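Local coordinates for dihydropyrimidinase (Brevibacillus agri, PDB 3SFW) that catalyses the zinc-dependent hydrolytic ring opening of dihydropyrimidines, using a two-zinc centre typical of the amidohydrolase family, at the interface of chains A and B and the interface of chains A and C. Numbering follows the deposited sequence. Chains: chain A/B/C, Dihydropyrimidinase.

Contact 1: the interface of chains A and B. Residues chain A 219, 223, 226-227, 230; chain B 186, 189, 216, 219.
Two copies of one helix, A 214-230 and B 214-231, face each other across the A-B interface, where B:Glu219 lies over A:Ala226 and the aliphatic part of A:Arg223. The methylene CG of B:Glu219 rests on the methyl of A:Ala226 (CG to CB 3.6 Å). Its CG is anti to the backbone N (chi1 -174°), and a bend at chi2 then brings the carboxylate alongside CG and CD of A:Arg223 rather than to the guanidinium. That guanidinium is engaged within its own chain: NE and NH1 of A:Arg223 grip OE2 and OE1 of A:Glu219 side-on, NH1 to OE1 at 2.8 Å, both bonds nearly straight and on syn lone pairs. The two planar groups are thereby held edge to edge. The carboxylates of A:Glu219 and B:Glu219 are turned 71° apart, and a water joins them, 2.9 Å from OE2 of A:Glu219 and equally far from OE2 of B:Glu219. On chain B, ND2 of B:Asn186 donates to OE1 of B:Glu219 (2.9 Å) from above the carboxylate plane, while OD1 of B:Asn186 accepts from N of B:Val189. B:Val189 divides its methyls, CG2 against CD1 of A:Leu227 (3.7 Å) and CG1 towards CD1 of A:Leu230 (4.0 Å). B:Asn186 directly precedes helix 187-199, which begins here beside the paired helices, and A:Leu230 closes helix 214-230.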
ATOM      1  N   GLU A 219      10.643   1.841 -11.133  1.00 11.31           N
ATOM      2  CA  GLU A 219       9.751   2.382 -12.171  1.00 10.91           C
ATOM      3  C   GLU A 219       9.561   1.405 -13.347  1.00 10.79           C
ATOM      4  O   GLU A 219       8.435   1.086 -13.738  1.00 12.89           O
ATOM      5  CB  GLU A 219      10.276   3.716 -12.713  1.00 10.92           C
ATOM      6  CG  GLU A 219       9.302   4.383 -13.737  1.00 10.26           C
ATOM      7  CD  GLU A 219       9.362   3.741 -15.110  1.00 11.75           C
ATOM      8  OE1 GLU A 219      10.482   3.442 -15.609  1.00 13.72           O
ATOM      9  OE2 GLU A 219       8.250   3.455 -15.650  1.00 12.99           O
ATOM     10  N   ARG A 223       6.222  -0.519 -14.621  1.00 10.97           N
ATOM     11  CA  ARG A 223       5.770  -0.339 -16.008  1.00 11.11           C
ATOM     12  C   ARG A 223       5.584  -1.701 -16.665  1.00 10.92           C
ATOM     13  O   ARG A 223       4.552  -1.949 -17.316  1.00 11.01           O
ATOM     14  CB  ARG A 223       6.770   0.510 -16.790  1.00 12.44           C
ATOM     15  CG  ARG A 223       6.418   0.651 -18.294  1.00 11.02           C
ATOM     16  CD  ARG A 223       7.007   1.975 -18.829  1.00 10.08           C
ATOM     17  NE  ARG A 223       8.335   2.256 -18.255  1.00 10.01           N
ATOM     18  CZ  ARG A 223       9.499   1.945 -18.812  1.00 10.28           C
ATOM     19  NH1 ARG A 223      10.627   2.150 -18.138  1.00 11.16           N
ATOM     20  NH2 ARG A 223       9.536   1.509 -20.085  1.00 10.72           N
ATOM     21  N   ALA A 226       2.388  -3.242 -15.266  1.00 10.05           N
ATOM     22  CA  ALA A 226       1.153  -2.648 -15.763  1.00 11.21           C
ATOM     23  C   ALA A 226       0.830  -3.137 -17.181  1.00 11.17           C
ATOM     24  O   ALA A 226      -0.334  -3.455 -17.502  1.00 12.06           O
ATOM     25  CB  ALA A 226       1.271  -1.098 -15.778  1.00 10.43           C
ATOM     26  N   LEU A 227       1.848  -3.207 -18.025  1.00 11.97           N
ATOM     27  CA  LEU A 227       1.638  -3.627 -19.410  1.00 10.68           C
ATOM     28  C   LEU A 227       1.277  -5.108 -19.432  1.00 11.24           C
ATOM     29  O   LEU A 227       0.431  -5.533 -20.215  1.00 11.53           O
ATOM     30  CB  LEU A 227       2.942  -3.399 -20.215  1.00 10.77           C
ATOM     31  CG  LEU A 227       3.002  -2.068 -20.995  1.00 13.95           C
ATOM     32  CD1 LEU A 227       2.687  -0.862 -20.093  1.00 14.72           C
ATOM     33  CD2 LEU A 227       4.372  -1.939 -21.626  1.00 14.63           C
ATOM     34  N   LEU A 230      -2.425  -5.252 -18.505  1.00 14.64           N
ATOM     35  CA  LEU A 230      -3.177  -4.717 -19.705  1.00 13.59           C
ATOM     36  C   LEU A 230      -3.214  -5.735 -20.864  1.00 16.08           C
ATOM     37  O   LEU A 230      -4.187  -5.790 -21.629  1.00 18.73           O
ATOM     38  CB  LEU A 230      -2.496  -3.437 -20.189  1.00 13.65           C
ATOM     39  CG  LEU A 230      -2.803  -2.202 -19.292  1.00 13.88           C
ATOM     40  CD1 LEU A 230      -1.782  -1.077 -19.528  1.00 16.88           C
ATOM     41  CD2 LEU A 230      -4.190  -1.714 -19.602  1.00 17.73           C
TER
ATOM     42  N   ASN B 186      -0.455   5.892 -21.000  1.00 10.78           N
ATOM     43  CA  ASN B 186       0.611   5.290 -21.825  1.00 10.63           C
ATOM     44  C   ASN B 186       0.269   5.296 -23.310  1.00 11.99           C
ATOM     45  O   ASN B 186      -0.577   4.514 -23.767  1.00 12.50           O
ATOM     46  CB  ASN B 186       0.935   3.850 -21.364  1.00 10.03           C
ATOM     47  CG  ASN B 186       2.143   3.295 -22.048  1.00 12.35           C
ATOM     48  OD1 ASN B 186       2.181   3.174 -23.284  1.00 13.25           O
ATOM     49  ND2 ASN B 186       3.185   3.019 -21.269  1.00 11.42           N
ATOM     50  N   VAL B 189       0.676   1.815 -25.368  1.00 13.30           N
ATOM     51  CA  VAL B 189      -0.470   0.927 -25.073  1.00 11.45           C
ATOM     52  C   VAL B 189      -1.715   1.397 -25.835  1.00 12.96           C
ATOM     53  O   VAL B 189      -2.377   0.594 -26.509  1.00 14.46           O
ATOM     54  CB  VAL B 189      -0.777   0.851 -23.568  1.00 12.57           C
ATOM     55  CG1 VAL B 189      -2.105   0.109 -23.328  1.00 16.10           C
ATOM     56  CG2 VAL B 189       0.383   0.122 -22.831  1.00 11.62           C
ATOM     57  N   ALA B 216      -3.660   2.155 -17.894  1.00 10.93           N
ATOM     58  CA  ALA B 216      -2.733   2.890 -18.779  1.00 13.45           C
ATOM     59  C   ALA B 216      -2.502   4.308 -18.248  1.00 10.96           C
ATOM     60  O   ALA B 216      -1.406   4.899 -18.402  1.00 12.29           O
ATOM     61  CB  ALA B 216      -3.319   2.961 -20.209  1.00 11.92           C
ATOM     62  N   GLU B 219      -0.359   3.695 -14.958  1.00 11.38           N
ATOM     63  CA  GLU B 219       1.044   3.392 -15.306  1.00 12.11           C
ATOM     64  C   GLU B 219       1.771   4.702 -15.607  1.00 12.19           C
ATOM     65  O   GLU B 219       2.851   4.984 -15.087  1.00 12.59           O
ATOM     66  CB  GLU B 219       1.131   2.513 -16.553  1.00 11.36           C
ATOM     67  CG  GLU B 219       2.593   2.056 -16.862  1.00  9.94           C
ATOM     68  CD  GLU B 219       3.431   3.087 -17.629  1.00 12.82           C
ATOM     69  OE1 GLU B 219       2.872   3.737 -18.524  1.00 10.28           O
ATOM     70  OE2 GLU B 219       4.565   3.409 -17.177  1.00 11.64           O
TER
HETATM   71  O   HOH W   1       5.669   3.113 -14.480  1.00 13.91           O

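Contact 2: the interface of chains A and B. Residues chain A 167-168, 171; chain B 189, 192-193.
B:Tyr192, on helix 187-199, reaches across to helix 163-176 of chain A and lays its side chain against A:Phe167, A:Lys168 and A:Ile171. Its CB sits at the edge of the A:Phe167 ring, in the ring plane and 4.0 Å from CD1 of A:Phe167. CG is anti to the backbone N (chi1 174°), which carries the phenol away from its own helix towards chain A. Beyond CG, chain A meets one face of the phenol ring. On that side CE1 of A:Phe167 lies past the CD2 rim, 3.7 Å from CD2 of B:Tyr192, and CG of A:Lys168 past the opposite rim, 3.8 Å from CD1. The extended lysine chain brings CE round to near the level of the ring beside CD1. The CD1 methyl of A:Ile171 lies over the face near the CE2 rim, 3.6 Å from CZ of B:Tyr192. At the tip, the phenol OH lies 3.7 Å from CG2 of A:Ile171. The A:Phe167 ring is itself sandwiched: CD1 of A:Ile171 lies over one face near the rim, and CG2 of B:Val189 sits 4.0 Å above the other, over its centre. CD2 of B:Leu193 adds a looser contact with CE1 of A:Phe167. This largely apolar helix-to-helix packing, repeated by the two-fold, probably contributes to holding chains A and B together.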
ATOM      1  N   PHE A 167       4.841  -4.181 -25.029  1.00 11.10           N
ATOM      2  CA  PHE A 167       3.397  -4.499 -24.961  1.00 13.25           C
ATOM      3  C   PHE A 167       2.967  -5.505 -26.058  1.00 13.35           C
ATOM      4  O   PHE A 167       2.268  -6.481 -25.778  1.00 13.60           O
ATOM      5  CB  PHE A 167       2.577  -3.215 -25.104  1.00 13.04           C
ATOM      6  CG  PHE A 167       1.117  -3.401 -24.816  1.00 11.55           C
ATOM      7  CD1 PHE A 167       0.172  -2.940 -25.717  1.00 14.98           C
ATOM      8  CD2 PHE A 167       0.683  -4.006 -23.627  1.00 13.46           C
ATOM      9  CE1 PHE A 167      -1.205  -3.082 -25.443  1.00 18.52           C
ATOM     10  CE2 PHE A 167      -0.670  -4.158 -23.342  1.00 13.82           C
ATOM     11  CZ  PHE A 167      -1.630  -3.650 -24.242  1.00 15.95           C
ATOM     12  N   LYS A 168       3.411  -5.266 -27.286  1.00 14.38           N
ATOM     13  CA  LYS A 168       3.178  -6.212 -28.384  1.00 11.53           C
ATOM     14  C   LYS A 168       3.730  -7.606 -28.082  1.00 13.10           C
ATOM     15  O   LYS A 168       3.066  -8.615 -28.373  1.00 13.51           O
ATOM     16  CB  LYS A 168       3.786  -5.654 -29.670  1.00 13.49           C
ATOM     17  CG  LYS A 168       2.969  -4.498 -30.221  1.00 17.36           C
ATOM     18  CD  LYS A 168       3.618  -4.009 -31.524  1.00 18.56           C
ATOM     19  CE  LYS A 168       2.694  -3.062 -32.266  1.00 25.17           C
ATOM     20  NZ  LYS A 168       3.305  -2.731 -33.609  1.00 28.95           N
ATOM     21  N   ILE A 171       1.447  -9.342 -25.574  1.00 11.03           N
ATOM     22  CA  ILE A 171       0.199  -9.782 -26.216  1.00 13.23           C
ATOM     23  C   ILE A 171       0.434 -11.043 -27.012  1.00 12.83           C
ATOM     24  O   ILE A 171      -0.322 -12.012 -26.920  1.00 14.10           O
ATOM     25  CB  ILE A 171      -0.393  -8.684 -27.102  1.00 15.45           C
ATOM     26  CG1 ILE A 171      -0.922  -7.565 -26.183  1.00 18.22           C
ATOM     27  CG2 ILE A 171      -1.569  -9.214 -27.927  1.00 15.62           C
ATOM     28  CD1 ILE A 171      -1.330  -6.386 -26.875  1.00 21.84           C
TER
ATOM     29  N   VAL B 189       0.676   1.815 -25.368  1.00 13.30           N
ATOM     30  CA  VAL B 189      -0.470   0.927 -25.073  1.00 11.45           C
ATOM     31  C   VAL B 189      -1.715   1.397 -25.835  1.00 12.96           C
ATOM     32  O   VAL B 189      -2.377   0.594 -26.509  1.00 14.46           O
ATOM     33  CB  VAL B 189      -0.777   0.851 -23.568  1.00 12.57           C
ATOM     34  CG1 VAL B 189      -2.105   0.109 -23.328  1.00 16.10           C
ATOM     35  CG2 VAL B 189       0.383   0.122 -22.831  1.00 11.62           C
ATOM     36  N   TYR B 192      -1.595   0.817 -29.701  1.00 14.60           N
ATOM     37  CA  TYR B 192      -1.843  -0.574 -30.083  1.00 16.71           C
ATOM     38  C   TYR B 192      -3.327  -0.933 -29.899  1.00 16.93           C
ATOM     39  O   TYR B 192      -3.968  -1.486 -30.826  1.00 16.79           O
ATOM     40  CB  TYR B 192      -0.964  -1.547 -29.274  1.00 18.87           C
ATOM     41  CG  TYR B 192      -1.311  -2.984 -29.566  1.00 21.50           C
ATOM     42  CD1 TYR B 192      -0.681  -3.662 -30.602  1.00 27.18           C
ATOM     43  CD2 TYR B 192      -2.400  -3.586 -28.944  1.00 26.16           C
ATOM     44  CE1 TYR B 192      -1.044  -4.983 -30.928  1.00 28.73           C
ATOM     45  CE2 TYR B 192      -2.796  -4.885 -29.280  1.00 27.77           C
ATOM     46  CZ  TYR B 192      -2.101  -5.575 -30.254  1.00 31.35           C
ATOM     47  OH  TYR B 192      -2.548  -6.832 -30.619  1.00 38.69           O
ATOM     48  N   LEU B 193      -3.905  -0.581 -28.746  1.00 17.30           N
ATOM     49  CA  LEU B 193      -5.315  -0.971 -28.497  1.00 14.00           C
ATOM     50  C   LEU B 193      -6.280  -0.308 -29.495  1.00 17.14           C
ATOM     51  O   LEU B 193      -7.309  -0.918 -29.865  1.00 16.90           O
ATOM     52  CB  LEU B 193      -5.754  -0.614 -27.076  1.00 15.16           C
ATOM     53  CG  LEU B 193      -4.998  -1.367 -25.969  1.00 17.18           C
ATOM     54  CD1 LEU B 193      -5.567  -0.894 -24.642  1.00 15.07           C
ATOM     55  CD2 LEU B 193      -5.241  -2.902 -26.139  1.00 14.39           C
TER

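Contact 3: the interface of chains A and C. Residues chain A 17-19, 31-33; chain C 29, 387.
C:Val387, in a loop of chain C, inserts its side chain between two stretches of chain A, residues 17-19 and 31-33. In the apolar contacts, CG1 is anti to the backbone N (chi1 177°) and packs on the methyl of A:Ala19, 3.8 Å from its CB. CG2 turns to the other stretch and lies 3.8 Å from CA of A:Gly32. Ring atom CD2 of A:Tyr17 lies 4.1 Å from CB of C:Val387. A second group is of van der Waals contacts with carbonyl oxygens. CG2 of C:Val387 approaches O of A:Ile31, and CB of A:Tyr17 lies 3.4 Å from O of C:Val387. Ring atoms CG and CD2 of A:Tyr17 flank that same oxygen of C:Val387, at 3.6 and 3.7 Å. Replacement of A:Tyr17 by an alanine would probably leave the carbonyl and CB of C:Val387 without the ring beside them, though the CB contact would remain. The polar link is a backbone hydrogen bond, N of A:Ser33 donating to O of C:Val29 (3.2 Å), to which the hydroxyl OG of A:Ser33 adds a weak one. In the fold, A:Tyr17 belongs to strand 16-18, A:Ile31 and A:Gly32 to the end of strand 27-32, and A:Ser33 to the loop after it; C:Val29 lies in the equivalent strand 27-32 of chain C.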
ATOM      1  N   TYR A  17      13.775 -37.129   3.044  1.00 16.00           N
ATOM      2  CA  TYR A  17      13.638 -38.530   3.486  1.00 14.54           C
ATOM      3  C   TYR A  17      14.896 -39.296   3.182  1.00 17.38           C
ATOM      4  O   TYR A  17      15.651 -38.931   2.277  1.00 13.73           O
ATOM      5  CB  TYR A  17      12.427 -39.225   2.828  1.00 13.76           C
ATOM      6  CG  TYR A  17      12.428 -39.289   1.320  1.00 14.19           C
ATOM      7  CD1 TYR A  17      11.936 -38.225   0.543  1.00 15.58           C
ATOM      8  CD2 TYR A  17      12.996 -40.366   0.652  1.00 15.89           C
ATOM      9  CE1 TYR A  17      11.952 -38.286  -0.848  1.00 13.92           C
ATOM     10  CE2 TYR A  17      13.002 -40.436  -0.751  1.00 14.35           C
ATOM     11  CZ  TYR A  17      12.502 -39.370  -1.487  1.00 15.32           C
ATOM     12  OH  TYR A  17      12.556 -39.402  -2.847  1.00 15.75           O
ATOM     13  N   GLN A  18      15.114 -40.365   3.940  1.00 16.97           N
ATOM     14  CA  GLN A  18      16.257 -41.234   3.715  1.00 17.93           C
ATOM     15  C   GLN A  18      15.834 -42.408   2.856  1.00 18.63           C
ATOM     16  O   GLN A  18      14.913 -43.147   3.206  1.00 20.46           O
ATOM     17  CB  GLN A  18      16.799 -41.683   5.069  1.00 23.68           C
ATOM     18  CG  GLN A  18      17.634 -40.601   5.696  1.00 32.09           C
ATOM     19  CD  GLN A  18      17.406 -40.454   7.176  1.00 43.49           C
ATOM     20  OE1 GLN A  18      18.045 -41.136   7.988  1.00 42.58           O
ATOM     21  NE2 GLN A  18      16.510 -39.525   7.552  1.00 46.60           N
ATOM     22  N   ALA A  19      16.397 -42.524   1.668  1.00 16.56           N
ATOM     23  CA  ALA A  19      16.125 -43.687   0.852  1.00 17.15           C
ATOM     24  C   ALA A  19      17.212 -43.788  -0.178  1.00 18.28           C
ATOM     25  O   ALA A  19      17.991 -42.833  -0.353  1.00 16.66           O
ATOM     26  CB  ALA A  19      14.762 -43.549   0.138  1.00 19.88           C
ATOM     27  N   ILE A  31      12.884 -45.533  -6.197  1.00 13.49           N
ATOM     28  CA  ILE A  31      13.394 -44.974  -4.988  1.00 12.61           C
ATOM     29  C   ILE A  31      12.820 -45.846  -3.888  1.00 15.67           C
ATOM     30  O   ILE A  31      11.666 -46.256  -3.976  1.00 14.86           O
ATOM     31  CB  ILE A  31      12.911 -43.528  -4.818  1.00 12.93           C
ATOM     32  CG1 ILE A  31      13.343 -42.686  -6.060  1.00 12.92           C
ATOM     33  CG2 ILE A  31      13.436 -42.970  -3.458  1.00 15.15           C
ATOM     34  CD1 ILE A  31      12.722 -41.182  -5.983  1.00 14.98           C
ATOM     35  N   GLY A  32      13.618 -46.134  -2.873  1.00 16.56           N
ATOM     36  CA  GLY A  32      13.182 -47.136  -1.910  1.00 18.27           C
ATOM     37  C   GLY A  32      14.203 -47.386  -0.850  1.00 22.98           C
ATOM     38  O   GLY A  32      15.394 -47.185  -1.053  1.00 20.20           O
ATOM     39  N   SER A  33      13.723 -47.905   0.275  1.00 23.20           N
ATOM     40  CA  SER A  33      14.572 -48.188   1.420  1.00 28.99           C
ATOM     41  C   SER A  33      15.278 -49.560   1.289  1.00 30.65           C
ATOM     42  O   SER A  33      16.313 -49.796   1.907  1.00 31.21           O
ATOM     43  CB  SER A  33      13.709 -48.150   2.688  1.00 30.08           C
ATOM     44  OG  SER A  33      12.389 -48.557   2.381  1.00 28.04           O
TER
ATOM     45  N   VAL C  29       7.289 -47.837   1.018  1.00 14.02           N
ATOM     46  CA  VAL C  29       8.680 -48.338   1.023  1.00 15.68           C
ATOM     47  C   VAL C  29       9.377 -48.275  -0.332  1.00 14.79           C
ATOM     48  O   VAL C  29      10.620 -48.296  -0.383  1.00 16.69           O
ATOM     49  CB  VAL C  29       8.796 -49.789   1.623  1.00 16.42           C
ATOM     50  CG1 VAL C  29       8.377 -49.775   3.095  1.00 15.30           C
ATOM     51  CG2 VAL C  29       8.007 -50.770   0.785  1.00 17.63           C
ATOM     52  N   VAL C 387       8.875 -42.311   0.047  1.00 12.59           N
ATOM     53  CA  VAL C 387       9.442 -43.327   0.902  1.00 13.79           C
ATOM     54  C   VAL C 387       9.605 -42.836   2.327  1.00 14.72           C
ATOM     55  O   VAL C 387      10.153 -41.742   2.578  1.00 16.21           O
ATOM     56  CB  VAL C 387      10.798 -43.836   0.341  1.00 14.04           C
ATOM     57  CG1 VAL C 387      11.426 -44.850   1.290  1.00 15.57           C
ATOM     58  CG2 VAL C 387      10.530 -44.505  -0.991  1.00 12.92           C
TER

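Contacts 1 and 2 are neighbouring parts of one A-B interface, their C-alpha centres about 10 Å apart, and they share B:Val189, whose helix 187-199 serves both. Contact 3 is remote, with its centre about 50 Å from that of contact 1 and about 51 Å from that of contact 2. Chain A thus meets B through helices and C, in the patch given, through N-terminal strands and a loop near residue 387, on two separate surfaces. Each interface is two-fold symmetric, so every contact recurs with the chains exchanged. Two distinct two-fold interfaces of this kind fit the four-chain deposited assembly, which may correspond to a tetramer in solution.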